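Local structure of dihydroorotase (Campylobacter jejuni subsp. jejuni, 3PNU) at residues L37-L43 against Y76-I80; C55-P61 against F89-L95. The protein probably catalyses the reversible cyclization of carbamoyl aspartate to dihydroorotate in pyrimidine biosynthesis, with two zinc ions per subunit. One frame throughout, in Å; residues are numbered along the deposited sequence.

Contact 1 (L37-L43 against Y76-I80)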
loop_
_atom_site.group_PDB
_atom_site.type_symbol
_atom_site.label_atom_id
_atom_site.label_comp_id
_atom_site.label_asym_id
_atom_site.label_seq_id
_atom_site.Cartn_x
_atom_site.Cartn_y
_atom_site.Cartn_z
ATOM N N LEU A 37 15.126 -17.190 -9.678
ATOM C CA LEU A 37 15.243 -17.546 -11.104
ATOM C C LEU A 37 14.074 -18.400 -11.606
ATOM O O LEU A 37 14.032 -18.791 -12.778
ATOM C CB LEU A 37 16.539 -18.329 -11.347
ATOM C CG LEU A 37 17.869 -17.597 -11.235
ATOM C CD1 LEU A 37 19.033 -18.586 -11.461
ATOM C CD2 LEU A 37 17.915 -16.448 -12.220
ATOM N N ARG A 38 13.141 -18.711 -10.715
ATOM C CA ARG A 38 11.966 -19.500 -11.074
ATOM C C ARG A 38 12.364 -20.858 -11.672
ATOM O O ARG A 38 13.252 -21.532 -11.137
ATOM C CB ARG A 38 11.071 -18.709 -12.032
ATOM C CG ARG A 38 10.652 -17.342 -11.515
ATOM C CD ARG A 38 10.005 -17.415 -10.116
ATOM N NE ARG A 38 9.558 -16.092 -9.697
ATOM C CZ ARG A 38 9.192 -15.772 -8.460
ATOM N NH1 ARG A 38 9.238 -16.674 -7.490
ATOM N NH2 ARG A 38 8.797 -14.532 -8.194
ATOM N N ASP A 39 11.721 -21.276 -12.765
ATOM C CA ASP A 39 12.056 -22.572 -13.342
ATOM C C ASP A 39 11.519 -22.733 -14.753
ATOM O O ASP A 39 10.894 -21.830 -15.302
ATOM C CB ASP A 39 11.470 -23.680 -12.460
ATOM C CG ASP A 39 12.243 -24.971 -12.566
ATOM O OD1 ASP A 39 13.184 -25.011 -13.381
ATOM O OD2 ASP A 39 11.934 -25.932 -11.818
ATOM N N ASN A 40 11.800 -23.895 -15.337
ATOM C CA ASN A 40 11.292 -24.261 -16.640
ATOM C C ASN A 40 11.536 -23.141 -17.633
ATOM O O ASN A 40 12.652 -22.635 -17.719
ATOM C CB ASN A 40 9.806 -24.601 -16.520
ATOM C CG ASN A 40 9.527 -25.600 -15.414
ATOM O OD1 ASN A 40 10.352 -26.467 -15.107
ATOM N ND2 ASN A 40 8.354 -25.483 -14.805
ATOM N N GLN A 41 10.496 -22.721 -18.349
ATOM C CA GLN A 41 10.647 -21.697 -19.379
ATOM C C GLN A 41 11.011 -20.308 -18.851
ATOM O O GLN A 41 11.757 -19.570 -19.497
ATOM C CB GLN A 41 9.399 -21.660 -20.280
ATOM C CG GLN A 41 9.265 -22.911 -21.200
ATOM C CD GLN A 41 8.943 -24.219 -20.473
ATOM O OE1 GLN A 41 8.074 -24.263 -19.603
ATOM N NE2 GLN A 41 9.621 -25.300 -20.863
ATOM N N MET A 42 10.494 -19.956 -17.679
ATOM C CA MET A 42 10.791 -18.651 -17.077
ATOM C C MET A 42 12.302 -18.522 -16.793
ATOM O O MET A 42 12.931 -17.489 -17.062
ATOM C CB MET A 42 9.974 -18.455 -15.780
ATOM C CG MET A 42 10.241 -17.109 -15.073
ATOM S SD MET A 42 9.799 -15.644 -16.024
ATOM C CE MET A 42 7.999 -15.786 -15.973
ATOM N N LEU A 43 12.866 -19.586 -16.240
ATOM C CA LEU A 43 14.285 -19.625 -15.956
ATOM C C LEU A 43 15.105 -19.317 -17.208
ATOM O O LEU A 43 15.990 -18.467 -17.165
ATOM C CB LEU A 43 14.658 -20.987 -15.390
ATOM C CG LEU A 43 16.135 -21.223 -15.119
ATOM C CD1 LEU A 43 16.746 -20.103 -14.278
ATOM C CD2 LEU A 43 16.293 -22.572 -14.444
ATOM N N TYR A 76 17.697 -28.957 -10.441
ATOM C CA TYR A 76 17.447 -27.519 -10.690
ATOM C C TYR A 76 18.734 -26.801 -11.083
ATOM O O TYR A 76 18.745 -25.965 -11.996
ATOM C CB TYR A 76 16.803 -26.891 -9.445
ATOM C CG TYR A 76 16.495 -25.412 -9.527
ATOM C CD1 TYR A 76 15.903 -24.864 -10.660
ATOM C CD2 TYR A 76 16.719 -24.574 -8.434
ATOM C CE1 TYR A 76 15.603 -23.518 -10.736
ATOM C CE2 TYR A 76 16.401 -23.216 -8.489
ATOM C CZ TYR A 76 15.847 -22.695 -9.638
ATOM O OH TYR A 76 15.538 -21.362 -9.707
ATOM N N LYS A 77 19.820 -27.135 -10.389
ATOM C CA LYS A 77 21.135 -26.557 -10.697
ATOM C C LYS A 77 21.463 -26.829 -12.161
ATOM O O LYS A 77 21.810 -25.909 -12.915
ATOM C CB LYS A 77 22.221 -27.155 -9.804
ATOM C CG LYS A 77 23.613 -26.572 -10.047
ATOM C CD LYS A 77 24.632 -27.088 -9.025
ATOM C CE LYS A 77 25.970 -26.383 -9.173
ATOM N NZ LYS A 77 26.990 -26.877 -8.206
ATOM N N MET A 78 21.338 -28.095 -12.566
ATOM C CA MET A 78 21.614 -28.450 -13.950
ATOM C C MET A 78 20.808 -27.542 -14.859
ATOM O O MET A 78 21.356 -26.952 -15.795
ATOM C CB MET A 78 21.292 -29.928 -14.250
ATOM C CG MET A 78 22.187 -30.959 -13.520
ATOM S SD MET A 78 23.988 -30.792 -13.803
ATOM C CE MET A 78 24.627 -32.161 -12.798
ATOM N N ARG A 79 19.512 -27.408 -14.570
ATOM C CA ARG A 79 18.642 -26.561 -15.394
ATOM C C ARG A 79 19.170 -25.131 -15.444
ATOM O O ARG A 79 19.180 -24.510 -16.500
ATOM C CB ARG A 79 17.176 -26.595 -14.914
ATOM C CG ARG A 79 16.519 -27.971 -14.970
ATOM C CD ARG A 79 14.979 -27.902 -14.846
ATOM N NE ARG A 79 14.500 -27.519 -13.520
ATOM C CZ ARG A 79 14.303 -28.378 -12.522
ATOM N NH1 ARG A 79 14.565 -29.666 -12.681
ATOM N NH2 ARG A 79 13.862 -27.953 -11.347
ATOM N N ILE A 80 19.626 -24.616 -14.302
ATOM C CA ILE A 80 20.174 -23.255 -14.261
ATOM C C ILE A 80 21.405 -23.171 -15.148
ATOM O O ILE A 80 21.514 -22.269 -15.976
ATOM C CB ILE A 80 20.551 -22.778 -12.825
ATOM C CG1 ILE A 80 19.331 -22.808 -11.902
ATOM C CG2 ILE A 80 21.106 -21.358 -12.878
ATOM C CD1 ILE A 80 19.635 -22.554 -10.469
HETATM O O HOH W 1 15.146 -19.458 -7.442
#
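Leu43 and Ile80 bring the two backbones to 7.1 Å (CA of Leu43 to CA of Ile80), where the N-terminal part of helix 40-51 packs on helix 70-84. Segment 37-43 runs from a loop into that helix, and Leu43 N-H bonds back to Asp39 O. The Tyr76 side chain, its CG anti to the backbone N (chi1 179°), carries the ring across to the loop. There its OH lies 2.7 Å from Arg38 O, a weak hydrogen bond at most, and a water links the same hydroxyl to the backbone N-H of Leu37. Ile80 CD1, one turn further along the helix, sits over the centre of the ring on one face. Leu43 rests CD2 against both Tyr76 CE1 (3.9 Å) and Ile80 CG1, while Leu37 CD1 meets Ile80 CG2 at 3.7 Å, the two chains nearly perpendicular.

Asp39 and Arg79 make a two-pronged salt bridge. NE of Arg79 gives the firmer bond, 2.8 Å to the syn lone pair of Asp39 OD1; NH2 of Arg79 adds a weak one to Asp39 OD2. The carboxylate and guanidinium planes are 31° apart, and Tyr76 CA lies over the guanidinium centre. Helices 40-51 and 70-84 belong to the outer layer of the TIM barrel, and the loop carries Leu37 and Arg38, both predicted to bind substrate.

Contact 2 (C55-P61 against F89-L95)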
loop_
_atom_site.group_PDB
_atom_site.type_symbol
_atom_site.label_atom_id
_atom_site.label_comp_id
_atom_site.label_asym_id
_atom_site.label_seq_id
_atom_site.Cartn_x
_atom_site.Cartn_y
_atom_site.Cartn_z
ATOM N N CYS A 55 29.018 -12.866 -11.292
ATOM C CA CYS A 55 29.848 -14.073 -11.353
ATOM C C CYS A 55 29.202 -15.204 -10.567
ATOM O O CYS A 55 29.530 -16.381 -10.780
ATOM C CB CYS A 55 31.268 -13.818 -10.844
ATOM S SG CYS A 55 31.411 -13.421 -9.115
ATOM N N ALA A 56 28.280 -14.842 -9.666
ATOM C CA ALA A 56 27.563 -15.815 -8.834
ATOM C C ALA A 56 26.331 -15.185 -8.155
ATOM O O ALA A 56 26.242 -13.968 -8.003
ATOM C CB ALA A 56 28.515 -16.421 -7.760
ATOM N N ALA A 57 25.392 -16.027 -7.737
ATOM C CA ALA A 57 24.186 -15.532 -7.072
ATOM C C ALA A 57 23.587 -16.585 -6.176
ATOM O O ALA A 57 23.603 -17.766 -6.518
ATOM C CB ALA A 57 23.174 -15.089 -8.099
ATOM N N VAL A 58 23.095 -16.174 -5.003
ATOM C CA VAL A 58 22.408 -17.108 -4.126
ATOM C C VAL A 58 21.044 -17.311 -4.786
ATOM O O VAL A 58 20.333 -16.335 -5.044
ATOM C CB VAL A 58 22.231 -16.590 -2.689
ATOM C CG1 VAL A 58 21.462 -17.610 -1.877
ATOM C CG2 VAL A 58 23.577 -16.300 -2.035
ATOM N N ILE A 59 20.704 -18.571 -5.074
ATOM C CA ILE A 59 19.459 -18.937 -5.757
ATOM C C ILE A 59 18.453 -19.403 -4.721
ATOM O O ILE A 59 18.669 -20.430 -4.045
ATOM C CB ILE A 59 19.701 -20.079 -6.773
ATOM C CG1 ILE A 59 20.938 -19.775 -7.639
ATOM C CG2 ILE A 59 18.434 -20.352 -7.640
ATOM C CD1 ILE A 59 20.891 -18.449 -8.340
ATOM N N MET A 60 17.363 -18.654 -4.564
ATOM C CA MET A 60 16.368 -19.021 -3.547
ATOM C C MET A 60 15.571 -20.239 -3.997
ATOM O O MET A 60 15.345 -20.421 -5.198
ATOM C CB MET A 60 15.499 -17.833 -3.163
ATOM C CG MET A 60 16.316 -16.679 -2.543
ATOM S SD MET A 60 17.228 -17.243 -1.082
ATOM C CE MET A 60 18.092 -15.749 -0.602
ATOM N N PRO A 61 15.152 -21.080 -3.039
ATOM C CA PRO A 61 14.513 -22.329 -3.347
ATOM C C PRO A 61 12.992 -22.330 -3.299
ATOM O O PRO A 61 12.397 -23.416 -3.206
ATOM C CB PRO A 61 15.015 -23.211 -2.202
ATOM C CG PRO A 61 15.031 -22.267 -1.012
ATOM C CD PRO A 61 15.173 -20.866 -1.580
ATOM N N PHE A 89 29.325 -17.977 -14.601
ATOM C CA PHE A 89 28.382 -17.722 -13.522
ATOM C C PHE A 89 28.162 -18.928 -12.625
ATOM O O PHE A 89 27.745 -19.973 -13.095
ATOM C CB PHE A 89 27.049 -17.303 -14.154
ATOM C CG PHE A 89 25.949 -17.115 -13.173
ATOM C CD1 PHE A 89 25.873 -15.960 -12.419
ATOM C CD2 PHE A 89 24.977 -18.089 -13.007
ATOM C CE1 PHE A 89 24.867 -15.776 -11.521
ATOM C CE2 PHE A 89 23.961 -17.909 -12.098
ATOM C CZ PHE A 89 23.911 -16.747 -11.351
ATOM N N THR A 90 28.434 -18.772 -11.333
ATOM C CA THR A 90 28.243 -19.859 -10.385
ATOM C C THR A 90 26.988 -19.635 -9.520
ATOM O O THR A 90 26.944 -18.726 -8.697
ATOM C CB THR A 90 29.460 -20.023 -9.461
ATOM O OG1 THR A 90 30.638 -20.236 -10.253
ATOM C CG2 THR A 90 29.254 -21.195 -8.500
ATOM N N PRO A 91 25.967 -20.475 -9.704
ATOM C CA PRO A 91 24.755 -20.358 -8.914
ATOM C C PRO A 91 24.974 -20.959 -7.543
ATOM O O PRO A 91 25.396 -22.105 -7.450
ATOM C CB PRO A 91 23.755 -21.201 -9.703
ATOM C CG PRO A 91 24.607 -22.260 -10.367
ATOM C CD PRO A 91 25.918 -21.614 -10.650
ATOM N N LEU A 92 24.703 -20.197 -6.486
ATOM C CA LEU A 92 24.888 -20.691 -5.123
ATOM C C LEU A 92 23.542 -21.217 -4.644
ATOM O O LEU A 92 22.643 -20.461 -4.318
ATOM C CB LEU A 92 25.419 -19.576 -4.238
ATOM C CG LEU A 92 26.750 -18.997 -4.714
ATOM C CD1 LEU A 92 27.072 -17.701 -3.996
ATOM C CD2 LEU A 92 27.867 -20.017 -4.517
ATOM N N MET A 93 23.435 -22.529 -4.565
ATOM C CA MET A 93 22.174 -23.192 -4.280
ATOM C C MET A 93 21.746 -23.221 -2.820
ATOM O O MET A 93 22.579 -23.245 -1.916
ATOM C CB MET A 93 22.244 -24.646 -4.792
ATOM C CG MET A 93 22.771 -24.785 -6.219
ATOM S SD MET A 93 21.781 -23.924 -7.424
ATOM C CE MET A 93 20.299 -24.959 -7.381
ATOM N N THR A 94 20.430 -23.236 -2.607
ATOM C CA THR A 94 19.889 -23.332 -1.271
ATOM C C THR A 94 18.714 -24.288 -1.210
ATOM O O THR A 94 18.020 -24.520 -2.204
ATOM C CB THR A 94 19.319 -21.988 -0.767
ATOM O OG1 THR A 94 18.200 -21.612 -1.591
ATOM C CG2 THR A 94 20.370 -20.893 -0.756
ATOM N N LEU A 95 18.497 -24.812 -0.015
ATOM C CA LEU A 95 17.353 -25.636 0.288
ATOM C C LEU A 95 16.362 -24.792 1.090
ATOM O O LEU A 95 16.734 -23.821 1.779
ATOM C CB LEU A 95 17.738 -26.852 1.138
ATOM C CG LEU A 95 18.553 -27.967 0.490
ATOM C CD1 LEU A 95 18.751 -29.060 1.483
ATOM C CD2 LEU A 95 17.834 -28.500 -0.744
HETATM O O HOH W 2 18.339 -23.281 -4.506
#
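Phe89 turns the edge of its ring to Ala57: CB of Ala57 lies near the ring plane, 3.7 Å from Phe89 CZ, while the backbone of Cys55 and Ala56 approaches the ring obliquely. A trans chi1 (175°) lays the Phe89 ring across the start of the neighbouring strand. These are parallel strands 56-59 and 90-93 of the TIM barrel, the two strands of a beta-alpha-beta unit whose connecting helix is 70-84.

The strand directions differ by 26°, and the bonds alternate between the partners. Thr90 N donates to Cys55 O (2.7 Å), Ala57 N gives a longer bond to Thr90 O (3.3 Å), Leu92 N returns to Ala57 O, and Ile59 N closes the series on Leu92 O (2.8 Å). Pro91 has no N-H to give, but its place in the alternation does not require one.

Ala56, Val58, Thr90 and Leu92 share one face of the sheet. Val58 looks into the barrel, where it touches Leu153 of strand 152-154; its CG1 also meets Thr94 CG2 at 3.6 Å, the two side chains almost perpendicular. Ala57, Ile59, Pro91 and Met93 occupy the other face, on which Ile59 and Met93 pack against helix 70-84. Ile59 and Pro91 run alongside each other in the same direction, with Ile59 CG1 3.8 Å from Pro91 CB.

Beyond the last backbone bond, Ile59 O receives two hydrogens. One comes from Thr94 OG1 at 2.8 Å; a chi1 of 64° tucks that hydroxyl over its own backbone, facing Ile59 O. The other comes from a water 2.9 Å from Ile59 O, which in turn accepts the N-H of Thr94.

Overall arrangement
Contacts 1 and 2 are successive layers of the barrel wall, their centres 11 Å apart. Ile59 on the strand joins them: its CG2 is 3.6 Å from Tyr76 CE2, and its CD1 is 3.6 Å from Leu37 CD1. Met93 also reaches the helix, with CE 3.7 Å from Lys77 N. Both contacts hold a residue near the zinc site. In contact 2 the Met60 side chain comes within about 5 Å of a zinc ion and about 3 Å of those of His34 and His36, which bind zinc. In contact 1 the Arg38 side chain lies about 8 Å from a zinc ion and about 4 Å from those of Asn62 and His265, both predicted substrate-binding residues.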